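Local coordinates for uncharacterized protein (Staphylococcus aureus subsp. aureus, PDB 3H04) that is of unknown function but has an alpha/beta-hydrolase fold and probably acts as a serine hydrolase, perhaps of the esterase type, at residues Y18-A23 with D61-S66; G30-I35 with F99-S104; L56-D61 with I261-V266. All blocks are in the same frame, centred on the assembly; numbering follows the deposited sequence.

Contact 1 (Y18-A23 with D61-S66)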
loop_
_atom_site.group_PDB
_atom_site.type_symbol
_atom_site.label_atom_id
_atom_site.label_comp_id
_atom_site.label_asym_id
_atom_site.label_seq_id
_atom_site.Cartn_x
_atom_site.Cartn_y
_atom_site.Cartn_z
ATOM N N TYR A 18 -3.018 -7.448 -13.363
ATOM C CA TYR A 18 -3.829 -7.440 -12.172
ATOM C C TYR A 18 -4.728 -8.662 -12.186
ATOM O O TYR A 18 -4.988 -9.214 -13.261
ATOM C CB TYR A 18 -4.593 -6.131 -11.953
ATOM C CG TYR A 18 -5.686 -5.796 -12.927
ATOM C CD1 TYR A 18 -6.994 -6.238 -12.717
ATOM C CD2 TYR A 18 -5.420 -5.020 -14.059
ATOM C CE1 TYR A 18 -8.019 -5.915 -13.607
ATOM C CE2 TYR A 18 -6.439 -4.709 -14.959
ATOM C CZ TYR A 18 -7.726 -5.152 -14.701
ATOM O OH TYR A 18 -8.698 -4.800 -15.558
ATOM N N THR A 19 -5.086 -9.119 -10.985
ATOM C CA THR A 19 -5.965 -10.261 -10.754
ATOM C C THR A 19 -7.225 -9.828 -10.027
ATOM O O THR A 19 -7.212 -8.948 -9.143
ATOM C CB THR A 19 -5.315 -11.376 -9.907
ATOM O OG1 THR A 19 -5.079 -10.874 -8.573
ATOM C CG2 THR A 19 -4.000 -11.807 -10.512
ATOM N N ILE A 20 -8.333 -10.431 -10.422
ATOM C CA ILE A 20 -9.600 -10.228 -9.759
ATOM C C ILE A 20 -10.010 -11.569 -9.198
ATOM O O ILE A 20 -10.078 -12.570 -9.938
ATOM C CB ILE A 20 -10.703 -9.735 -10.730
ATOM C CG1 ILE A 20 -10.289 -8.403 -11.378
ATOM C CG2 ILE A 20 -12.095 -9.650 -10.012
ATOM C CD1 ILE A 20 -11.436 -7.702 -12.095
ATOM N N ILE A 21 -10.282 -11.590 -7.892
ATOM C CA ILE A 21 -10.927 -12.726 -7.258
ATOM C C ILE A 21 -12.357 -12.308 -6.988
ATOM O O ILE A 21 -12.575 -11.302 -6.293
ATOM C CB ILE A 21 -10.264 -13.069 -5.897
ATOM C CG1 ILE A 21 -8.864 -13.645 -6.106
ATOM C CG2 ILE A 21 -11.190 -14.075 -5.089
ATOM C CD1 ILE A 21 -7.901 -13.378 -4.971
ATOM N N LYS A 22 -13.322 -13.077 -7.508
ATOM C CA LYS A 22 -14.748 -12.733 -7.409
ATOM C C LYS A 22 -15.364 -12.997 -6.042
ATOM O O LYS A 22 -14.969 -13.935 -5.341
ATOM C CB LYS A 22 -15.577 -13.513 -8.445
ATOM C CG LYS A 22 -15.231 -13.257 -9.900
ATOM C CD LYS A 22 -15.445 -11.795 -10.348
ATOM C CE LYS A 22 -16.883 -11.479 -10.735
ATOM N NZ LYS A 22 -17.596 -10.828 -9.584
ATOM N N ALA A 23 -16.335 -12.157 -5.677
ATOM C CA ALA A 23 -17.159 -12.374 -4.471
ATOM C C ALA A 23 -17.778 -13.771 -4.488
ATOM O O ALA A 23 -18.344 -14.151 -5.489
ATOM C CB ALA A 23 -18.241 -11.334 -4.390
ATOM N N ASP A 61 -15.557 -8.117 -4.377
ATOM C CA ASP A 61 -14.463 -8.528 -5.281
ATOM C C ASP A 61 -13.173 -7.934 -4.754
ATOM O O ASP A 61 -13.186 -6.822 -4.201
ATOM C CB ASP A 61 -14.682 -8.014 -6.711
ATOM C CG ASP A 61 -15.828 -8.730 -7.429
ATOM O OD1 ASP A 61 -16.573 -9.499 -6.779
ATOM O OD2 ASP A 61 -15.960 -8.494 -8.642
ATOM N N LEU A 62 -12.079 -8.682 -4.928
ATOM C CA LEU A 62 -10.750 -8.283 -4.511
ATOM C C LEU A 62 -9.866 -8.219 -5.752
ATOM O O LEU A 62 -9.727 -9.206 -6.448
ATOM C CB LEU A 62 -10.154 -9.267 -3.491
ATOM C CG LEU A 62 -8.787 -8.839 -2.944
ATOM C CD1 LEU A 62 -8.926 -7.513 -2.185
ATOM C CD2 LEU A 62 -8.233 -9.936 -2.039
ATOM N N ILE A 63 -9.312 -7.047 -6.034
ATOM C CA ILE A 63 -8.488 -6.855 -7.228
ATOM C C ILE A 63 -7.060 -6.518 -6.822
ATOM O O ILE A 63 -6.842 -5.495 -6.207
ATOM C CB ILE A 63 -9.048 -5.751 -8.091
ATOM C CG1 ILE A 63 -10.516 -6.020 -8.389
ATOM C CG2 ILE A 63 -8.241 -5.675 -9.417
ATOM C CD1 ILE A 63 -11.549 -5.260 -7.565
ATOM N N GLN A 64 -6.092 -7.364 -7.145
ATOM C CA GLN A 64 -4.731 -7.159 -6.668
ATOM C C GLN A 64 -3.885 -6.489 -7.741
ATOM O O GLN A 64 -3.600 -7.111 -8.772
ATOM C CB GLN A 64 -4.195 -8.506 -6.172
ATOM C CG GLN A 64 -5.147 -8.963 -5.094
ATOM C CD GLN A 64 -4.824 -10.245 -4.433
ATOM O OE1 GLN A 64 -5.609 -11.180 -4.548
ATOM N NE2 GLN A 64 -3.734 -10.290 -3.651
ATOM N N LEU A 65 -3.558 -5.216 -7.571
ATOM C CA LEU A 65 -2.890 -4.512 -8.664
ATOM C C LEU A 65 -1.399 -4.525 -8.572
ATOM O O LEU A 65 -0.843 -4.818 -7.539
ATOM C CB LEU A 65 -3.386 -3.063 -8.890
ATOM C CG LEU A 65 -3.133 -1.897 -7.979
ATOM C CD1 LEU A 65 -1.697 -1.454 -7.916
ATOM C CD2 LEU A 65 -4.108 -0.689 -8.438
ATOM N N SER A 66 -0.754 -4.230 -9.689
ATOM C CA SER A 66 0.704 -4.197 -9.751
ATOM C C SER A 66 1.185 -2.841 -10.213
ATOM O O SER A 66 0.439 -2.096 -10.877
ATOM C CB SER A 66 1.200 -5.305 -10.670
ATOM O OG SER A 66 0.875 -6.568 -10.049
#
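Strands 15-21 and 60-65 lie side by side in the central sheet of an alpha/beta-hydrolase fold, and they run antiparallel, with 167° between the directions of their short segments. Around the two hydrogen-bonded pairs, the bonds at Ile21 and Leu62 are nearly straight in both directions, and Gln64 N donates to Thr19 O over 2.8 Å; the return bond from Thr19 N to Gln64 O is weak. One face of the sheet carries Tyr18, Ile20, Ile63 and Leu65; helix 75-91 covers Tyr18, Ile63 and Leu65, and Ile20 meets Tyr93. There Ile63 stands alongside two neighbours, its CG1 against Ile20 CG1 at 3.8 Å and its CG2 against CD1 of the Tyr18 ring at 3.6 Å. The Tyr18 hydroxyl reaches beyond to Gln92. On the opposite face are Thr19, Ile21, Leu62 and Gln64, the last three covered by helix 50-56. Gln64, extended beyond CG (chi2 -179°), crosses obliquely so that its OE1 comes 3.2 Å from Ile21 CD1, while NE2 is bonded to Ala45 O.

Where strand 15-21 ends, at Lys22 and Ala23, Asp61 takes over. Its CB lies near Ile21 O, and CG, anti to the carbonyl carbon (chi1 -71°), turns the carboxylate toward the departing chain. OD2 receives Lys22 NZ at 3.0 Å on its syn lone pair, in a salt bridge for which the lysine chain folds back through three successive bends; Tyr93 OH binds the same oxygen. Thr28 OG1 also bonds OD1. The lysine charge, together with the donors Ala23 N, Thr28 OG1 and Tyr93 OH, probably favours the ionised carboxylate. The main chain adds a further grip: Ala23 N donates 2.9 Å to Asp61 OD1, approaching from above the carboxylate plane.

Contact 2 (G30-I35 with F99-S104)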
loop_
_atom_site.group_PDB
_atom_site.type_symbol
_atom_site.label_atom_id
_atom_site.label_comp_id
_atom_site.label_asym_id
_atom_site.label_seq_id
_atom_site.Cartn_x
_atom_site.Cartn_y
_atom_site.Cartn_z
ATOM N N GLY A 30 -19.305 -4.719 -3.617
ATOM C CA GLY A 30 -18.281 -3.722 -3.924
ATOM C C GLY A 30 -16.960 -4.323 -4.399
ATOM O O GLY A 30 -16.775 -5.529 -4.417
ATOM N N VAL A 31 -16.041 -3.453 -4.775
ATOM C CA VAL A 31 -14.749 -3.868 -5.251
ATOM C C VAL A 31 -13.717 -3.250 -4.321
ATOM O O VAL A 31 -13.768 -2.042 -4.013
ATOM C CB VAL A 31 -14.534 -3.417 -6.726
ATOM C CG1 VAL A 31 -14.848 -1.957 -6.886
ATOM C CG2 VAL A 31 -13.089 -3.627 -7.182
ATOM N N ILE A 32 -12.816 -4.110 -3.864
ATOM C CA ILE A 32 -11.696 -3.727 -3.033
ATOM C C ILE A 32 -10.456 -3.806 -3.932
ATOM O O ILE A 32 -10.048 -4.894 -4.324
ATOM C CB ILE A 32 -11.519 -4.694 -1.860
ATOM C CG1 ILE A 32 -12.782 -4.758 -1.002
ATOM C CG2 ILE A 32 -10.280 -4.250 -0.988
ATOM C CD1 ILE A 32 -12.853 -5.990 -0.096
ATOM N N VAL A 33 -9.842 -2.663 -4.194
ATOM C CA VAL A 33 -8.582 -2.605 -4.924
ATOM C C VAL A 33 -7.415 -2.668 -3.963
ATOM O O VAL A 33 -7.174 -1.726 -3.208
ATOM C CB VAL A 33 -8.469 -1.303 -5.758
ATOM C CG1 VAL A 33 -7.143 -1.315 -6.582
ATOM C CG2 VAL A 33 -9.747 -1.120 -6.666
ATOM N N TYR A 34 -6.672 -3.774 -4.027
ATOM C CA TYR A 34 -5.634 -4.076 -3.066
ATOM C C TYR A 34 -4.253 -3.678 -3.592
ATOM O O TYR A 34 -3.887 -4.056 -4.696
ATOM C CB TYR A 34 -5.644 -5.549 -2.682
ATOM C CG TYR A 34 -4.432 -5.927 -1.869
ATOM C CD1 TYR A 34 -4.290 -5.478 -0.564
ATOM C CD2 TYR A 34 -3.408 -6.718 -2.414
ATOM C CE1 TYR A 34 -3.171 -5.762 0.174
ATOM C CE2 TYR A 34 -2.301 -7.023 -1.680
ATOM C CZ TYR A 34 -2.187 -6.557 -0.365
ATOM O OH TYR A 34 -1.069 -6.820 0.398
ATOM N N ILE A 35 -3.502 -2.930 -2.764
ATOM C CA ILE A 35 -2.172 -2.488 -3.123
ATOM C C ILE A 35 -1.204 -2.980 -2.064
ATOM O O ILE A 35 -1.274 -2.579 -0.860
ATOM C CB ILE A 35 -2.114 -0.956 -3.305
ATOM C CG1 ILE A 35 -3.259 -0.482 -4.201
ATOM C CG2 ILE A 35 -0.726 -0.548 -3.841
ATOM C CD1 ILE A 35 -3.166 0.943 -4.666
ATOM N N PHE A 99 -13.357 0.534 -3.117
ATOM C CA PHE A 99 -12.475 0.828 -2.014
ATOM C C PHE A 99 -11.007 0.551 -2.369
ATOM O O PHE A 99 -10.709 -0.340 -3.180
ATOM C CB PHE A 99 -12.859 -0.064 -0.829
ATOM C CG PHE A 99 -14.323 0.041 -0.457
ATOM C CD1 PHE A 99 -14.743 1.017 0.409
ATOM C CD2 PHE A 99 -15.269 -0.806 -1.025
ATOM C CE1 PHE A 99 -16.084 1.138 0.741
ATOM C CE2 PHE A 99 -16.576 -0.683 -0.713
ATOM C CZ PHE A 99 -16.987 0.272 0.186
ATOM N N THR A 100 -10.111 1.258 -1.693
ATOM C CA THR A 100 -8.673 0.944 -1.766
ATOM C C THR A 100 -8.245 0.359 -0.425
ATOM O O THR A 100 -8.709 0.777 0.651
ATOM C CB THR A 100 -7.828 2.142 -2.186
ATOM O OG1 THR A 100 -8.036 3.266 -1.294
ATOM C CG2 THR A 100 -8.195 2.564 -3.660
ATOM N N PHE A 101 -7.415 -0.665 -0.499
ATOM C CA PHE A 101 -6.925 -1.391 0.661
ATOM C C PHE A 101 -5.458 -1.519 0.400
ATOM O O PHE A 101 -5.091 -2.159 -0.584
ATOM C CB PHE A 101 -7.605 -2.761 0.773
ATOM C CG PHE A 101 -6.951 -3.691 1.770
ATOM C CD1 PHE A 101 -6.243 -3.193 2.843
ATOM C CD2 PHE A 101 -7.042 -5.067 1.606
ATOM C CE1 PHE A 101 -5.668 -4.033 3.797
ATOM C CE2 PHE A 101 -6.432 -5.934 2.525
ATOM C CZ PHE A 101 -5.766 -5.426 3.629
ATOM N N GLY A 102 -4.632 -0.865 1.223
ATOM C CA GLY A 102 -3.182 -1.019 1.153
ATOM C C GLY A 102 -2.559 -1.418 2.476
ATOM O O GLY A 102 -3.135 -1.215 3.575
ATOM N N ARG A 103 -1.379 -2.012 2.379
ATOM C CA ARG A 103 -0.552 -2.329 3.521
ATOM C C ARG A 103 0.747 -1.627 3.311
ATOM O O ARG A 103 1.362 -1.728 2.240
ATOM C CB ARG A 103 -0.357 -3.841 3.698
ATOM C CG ARG A 103 -1.715 -4.552 3.813
ATOM C CD ARG A 103 -1.686 -5.952 4.287
ATOM N NE ARG A 103 -0.889 -6.837 3.417
ATOM C CZ ARG A 103 -0.530 -8.093 3.717
ATOM N NH1 ARG A 103 -0.866 -8.647 4.866
ATOM N NH2 ARG A 103 0.163 -8.808 2.843
ATOM N N SER A 104 1.182 -0.944 4.364
ATOM C CA SER A 104 2.457 -0.267 4.404
ATOM C C SER A 104 2.455 0.810 3.282
ATOM O O SER A 104 1.548 1.635 3.213
ATOM C CB SER A 104 3.609 -1.297 4.343
ATOM O OG SER A 104 4.791 -0.701 4.824
#
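In parallel pairing with strand 98-103, strand 30-35 runs through the centre of the sheet. Val31 O takes the first cross-strand bond, 2.8 Å from Phe99 N and nearly along its own C=O axis, and also sits at the edge of the Phe99 ring. Ile32 points to the face beneath helix 256-273, laying CG2 against Phe101 CB at 3.5 Å. Val33, on the other face with Thr100, gives its N to Phe99 O at 2.7 Å and receives Phe101 N at its O, the donor standing above the carbonyl plane.

Tyr34 does the most with its side chain. CG is anti to the backbone N (chi1 170°), so the ring runs alongside Phe101 with CD1 and CE1 over one face of that ring, offset toward its rim; CD1 is 3.5 Å from Phe101 CD2. The planes meet obliquely at 55°. At the far end Tyr34 OH accepts Arg103 NE at 3.0 Å, a bent bond (137°), and is also bonded to Asp47. Ile35 closes the pairing: its N donates to Phe101 O, and its O accepts a longer bond, 3.3 Å, from Arg103 N.

Right after Arg103 comes Ser104, in the strained backbone conformation of a probable nucleophile elbow, with OG bonded to His248. Tyr34 holds Arg103 by NE alone, whereas the salt bridge from NH1 to Asp251 offsets the charge of the buried guanidinium, which therefore probably stays ionised right next to the presumed nucleophile.

Contact 3 (L56-D61 with I261-V266)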
loop_
_atom_site.group_PDB
_atom_site.type_symbol
_atom_site.label_atom_id
_atom_site.label_comp_id
_atom_site.label_asym_id
_atom_site.label_seq_id
_atom_site.Cartn_x
_atom_site.Cartn_y
_atom_site.Cartn_z
ATOM N N LEU A 56 -12.449 -11.274 2.906
ATOM C CA LEU A 56 -12.693 -10.077 2.138
ATOM C C LEU A 56 -13.636 -10.416 0.964
ATOM O O LEU A 56 -14.511 -9.619 0.642
ATOM C CB LEU A 56 -11.369 -9.459 1.651
ATOM C CG LEU A 56 -10.394 -8.845 2.692
ATOM C CD1 LEU A 56 -9.100 -8.363 2.024
ATOM C CD2 LEU A 56 -11.064 -7.716 3.449
ATOM N N THR A 57 -13.500 -11.595 0.364
ATOM C CA THR A 57 -14.231 -11.890 -0.878
ATOM C C THR A 57 -15.567 -12.607 -0.679
ATOM O O THR A 57 -16.191 -13.023 -1.646
ATOM C CB THR A 57 -13.363 -12.674 -1.877
ATOM O OG1 THR A 57 -12.995 -13.948 -1.329
ATOM C CG2 THR A 57 -12.098 -11.864 -2.222
ATOM N N GLU A 58 -16.020 -12.748 0.562
ATOM C CA GLU A 58 -17.336 -13.323 0.796
ATOM C C GLU A 58 -18.377 -12.569 0.011
ATOM O O GLU A 58 -19.232 -13.171 -0.642
ATOM C CB GLU A 58 -17.713 -13.257 2.265
ATOM C CG GLU A 58 -16.934 -14.209 3.156
ATOM C CD GLU A 58 -17.565 -14.359 4.541
ATOM O OE1 GLU A 58 -18.816 -14.395 4.650
ATOM O OE2 GLU A 58 -16.782 -14.427 5.519
ATOM N N HIS A 59 -18.309 -11.241 0.096
ATOM C CA HIS A 59 -19.286 -10.370 -0.551
ATOM C C HIS A 59 -18.693 -9.245 -1.399
ATOM O O HIS A 59 -19.444 -8.512 -2.044
ATOM C CB HIS A 59 -20.256 -9.845 0.497
ATOM C CG HIS A 59 -21.122 -10.918 1.088
ATOM N ND1 HIS A 59 -21.217 -11.142 2.446
ATOM C CD2 HIS A 59 -21.899 -11.860 0.494
ATOM C CE1 HIS A 59 -22.038 -12.160 2.666
ATOM N NE2 HIS A 59 -22.459 -12.617 1.496
ATOM N N TYR A 60 -17.360 -9.144 -1.428
ATOM C CA TYR A 60 -16.655 -8.125 -2.195
ATOM C C TYR A 60 -15.742 -8.774 -3.235
ATOM O O TYR A 60 -15.215 -9.871 -3.019
ATOM C CB TYR A 60 -15.857 -7.206 -1.248
ATOM C CG TYR A 60 -16.781 -6.444 -0.333
ATOM C CD1 TYR A 60 -17.368 -5.243 -0.736
ATOM C CD2 TYR A 60 -17.144 -6.953 0.894
ATOM C CE1 TYR A 60 -18.261 -4.561 0.077
ATOM C CE2 TYR A 60 -18.003 -6.281 1.705
ATOM C CZ TYR A 60 -18.577 -5.087 1.298
ATOM O OH TYR A 60 -19.480 -4.442 2.128
ATOM N N ASP A 61 -15.557 -8.117 -4.377
ATOM C CA ASP A 61 -14.463 -8.528 -5.281
ATOM C C ASP A 61 -13.173 -7.934 -4.754
ATOM O O ASP A 61 -13.186 -6.822 -4.201
ATOM C CB ASP A 61 -14.682 -8.014 -6.711
ATOM C CG ASP A 61 -15.828 -8.730 -7.429
ATOM O OD1 ASP A 61 -16.573 -9.499 -6.779
ATOM O OD2 ASP A 61 -15.960 -8.494 -8.642
ATOM N N ILE A 261 -9.412 -8.325 13.170
ATOM C CA ILE A 261 -9.256 -7.050 12.477
ATOM C C ILE A 261 -9.766 -7.101 11.019
ATOM O O ILE A 261 -10.451 -6.199 10.591
ATOM C CB ILE A 261 -7.784 -6.545 12.582
ATOM C CG1 ILE A 261 -7.538 -6.160 14.075
ATOM C CG2 ILE A 261 -7.529 -5.329 11.605
ATOM C CD1 ILE A 261 -6.104 -5.756 14.451
ATOM N N TYR A 262 -9.469 -8.163 10.293
ATOM C CA TYR A 262 -10.025 -8.367 8.943
ATOM C C TYR A 262 -11.547 -8.448 8.942
ATOM O O TYR A 262 -12.182 -7.910 8.045
ATOM C CB TYR A 262 -9.413 -9.604 8.208
ATOM C CG TYR A 262 -8.102 -9.284 7.521
ATOM C CD1 TYR A 262 -6.884 -9.410 8.189
ATOM C CD2 TYR A 262 -8.081 -8.790 6.225
ATOM C CE1 TYR A 262 -5.677 -9.062 7.559
ATOM C CE2 TYR A 262 -6.880 -8.437 5.570
ATOM C CZ TYR A 262 -5.672 -8.577 6.261
ATOM O OH TYR A 262 -4.486 -8.237 5.668
ATOM N N ARG A 263 -12.128 -9.118 9.934
ATOM C CA ARG A 263 -13.584 -9.137 10.065
ATOM C C ARG A 263 -14.136 -7.749 10.364
ATOM O O ARG A 263 -15.139 -7.386 9.806
ATOM C CB ARG A 263 -14.040 -10.115 11.131
ATOM C CG ARG A 263 -13.886 -11.549 10.669
ATOM C CD ARG A 263 -14.502 -12.485 11.676
ATOM N NE ARG A 263 -14.151 -13.879 11.416
ATOM C CZ ARG A 263 -14.602 -14.611 10.394
ATOM N NH1 ARG A 263 -15.417 -14.102 9.478
ATOM N NH2 ARG A 263 -14.229 -15.886 10.297
ATOM N N LYS A 264 -13.425 -6.962 11.168
ATOM C CA LYS A 264 -13.791 -5.568 11.391
ATOM C C LYS A 264 -13.697 -4.714 10.106
ATOM O O LYS A 264 -14.473 -3.788 9.927
ATOM C CB LYS A 264 -12.899 -4.930 12.458
ATOM C CG LYS A 264 -13.051 -5.463 13.847
ATOM C CD LYS A 264 -12.092 -4.731 14.745
ATOM C CE LYS A 264 -12.292 -5.093 16.187
ATOM N NZ LYS A 264 -13.326 -4.266 16.733
ATOM N N VAL A 265 -12.766 -5.056 9.225
ATOM C CA VAL A 265 -12.659 -4.373 7.947
ATOM C C VAL A 265 -13.951 -4.555 7.149
ATOM O O VAL A 265 -14.550 -3.586 6.660
ATOM C CB VAL A 265 -11.432 -4.839 7.140
ATOM C CG1 VAL A 265 -11.571 -4.432 5.679
ATOM C CG2 VAL A 265 -10.152 -4.240 7.757
ATOM N N VAL A 266 -14.394 -5.802 7.054
ATOM C CA VAL A 266 -15.638 -6.139 6.370
ATOM C C VAL A 266 -16.896 -5.453 6.961
ATOM O O VAL A 266 -17.814 -5.037 6.214
ATOM C CB VAL A 266 -15.818 -7.652 6.336
ATOM C CG1 VAL A 266 -17.265 -8.049 5.872
ATOM C CG2 VAL A 266 -14.740 -8.260 5.427
#
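Leu56, the last residue of helix 50-56, is the bump of this contact, and one side of helix 256-273 supplies the hollow. Its CG is anti to the carbonyl carbon (chi1 -68°) and chi2 is 176°, which spreads the two methyl groups toward different helix residues. CD1 comes to the edge of the Tyr262 ring, near its plane, at 4.2 Å from CE2. CD2 settles over the next turn, 4.0 Å from Val265 CG1 and 4.2 Å from Val266 CG2. Tyr262, Val265 and Val266 are thus the walls around one branched tip, and the leucine crosses both Tyr262 and Val265 obliquely. The fit is apolar, at ordinary van der Waals distances.

Tyr262 is held firmly for its part: its ring stacks on Tyr52, and its hydroxyl is bonded to Asp251. Beyond Leu56 the chain turns back to begin the next strand, and Tyr60 extends along the flank of the same helix, with OH passing 4.5 Å from Val266 O on its way to bonds with Asn270 and Thr273. At the outer rim Glu58 OE2 lies near the plane of the Arg263 guanidinium, 4.2 Å from NH1; this is too long for a salt bridge, though the opposite charges may attract weakly.

Val266 thus faces Leu56 with CG2, and its carbonyl lies near the Tyr60 hydroxyl. Such packing is characteristic of the alpha/beta-hydrolase fold, in which the helix before the fourth strand and the last helix cover the same face of the sheet.

How the contacts relate
Along the chain the segments come in the order 18-23, 30-35, 56-61 running into 61-66, 99-104 and 261-266, so the three contacts interlock. Contacts 1 and 2 have centres about 9 Å apart and meet where strands 60-65 and 30-35 lie side by side; there Ile63 O is 2.8 Å from Tyr34 N, a probable hydrogen bond. Contact 3 shares Asp61 with contact 1, their centres about 13 Å apart, and lies about 11 Å from contact 2. Together they join four neighbouring strands, 15-21, 60-65, 30-35 and 98-103, to the C-terminal helix, building the framework that carries the probable catalytic serine.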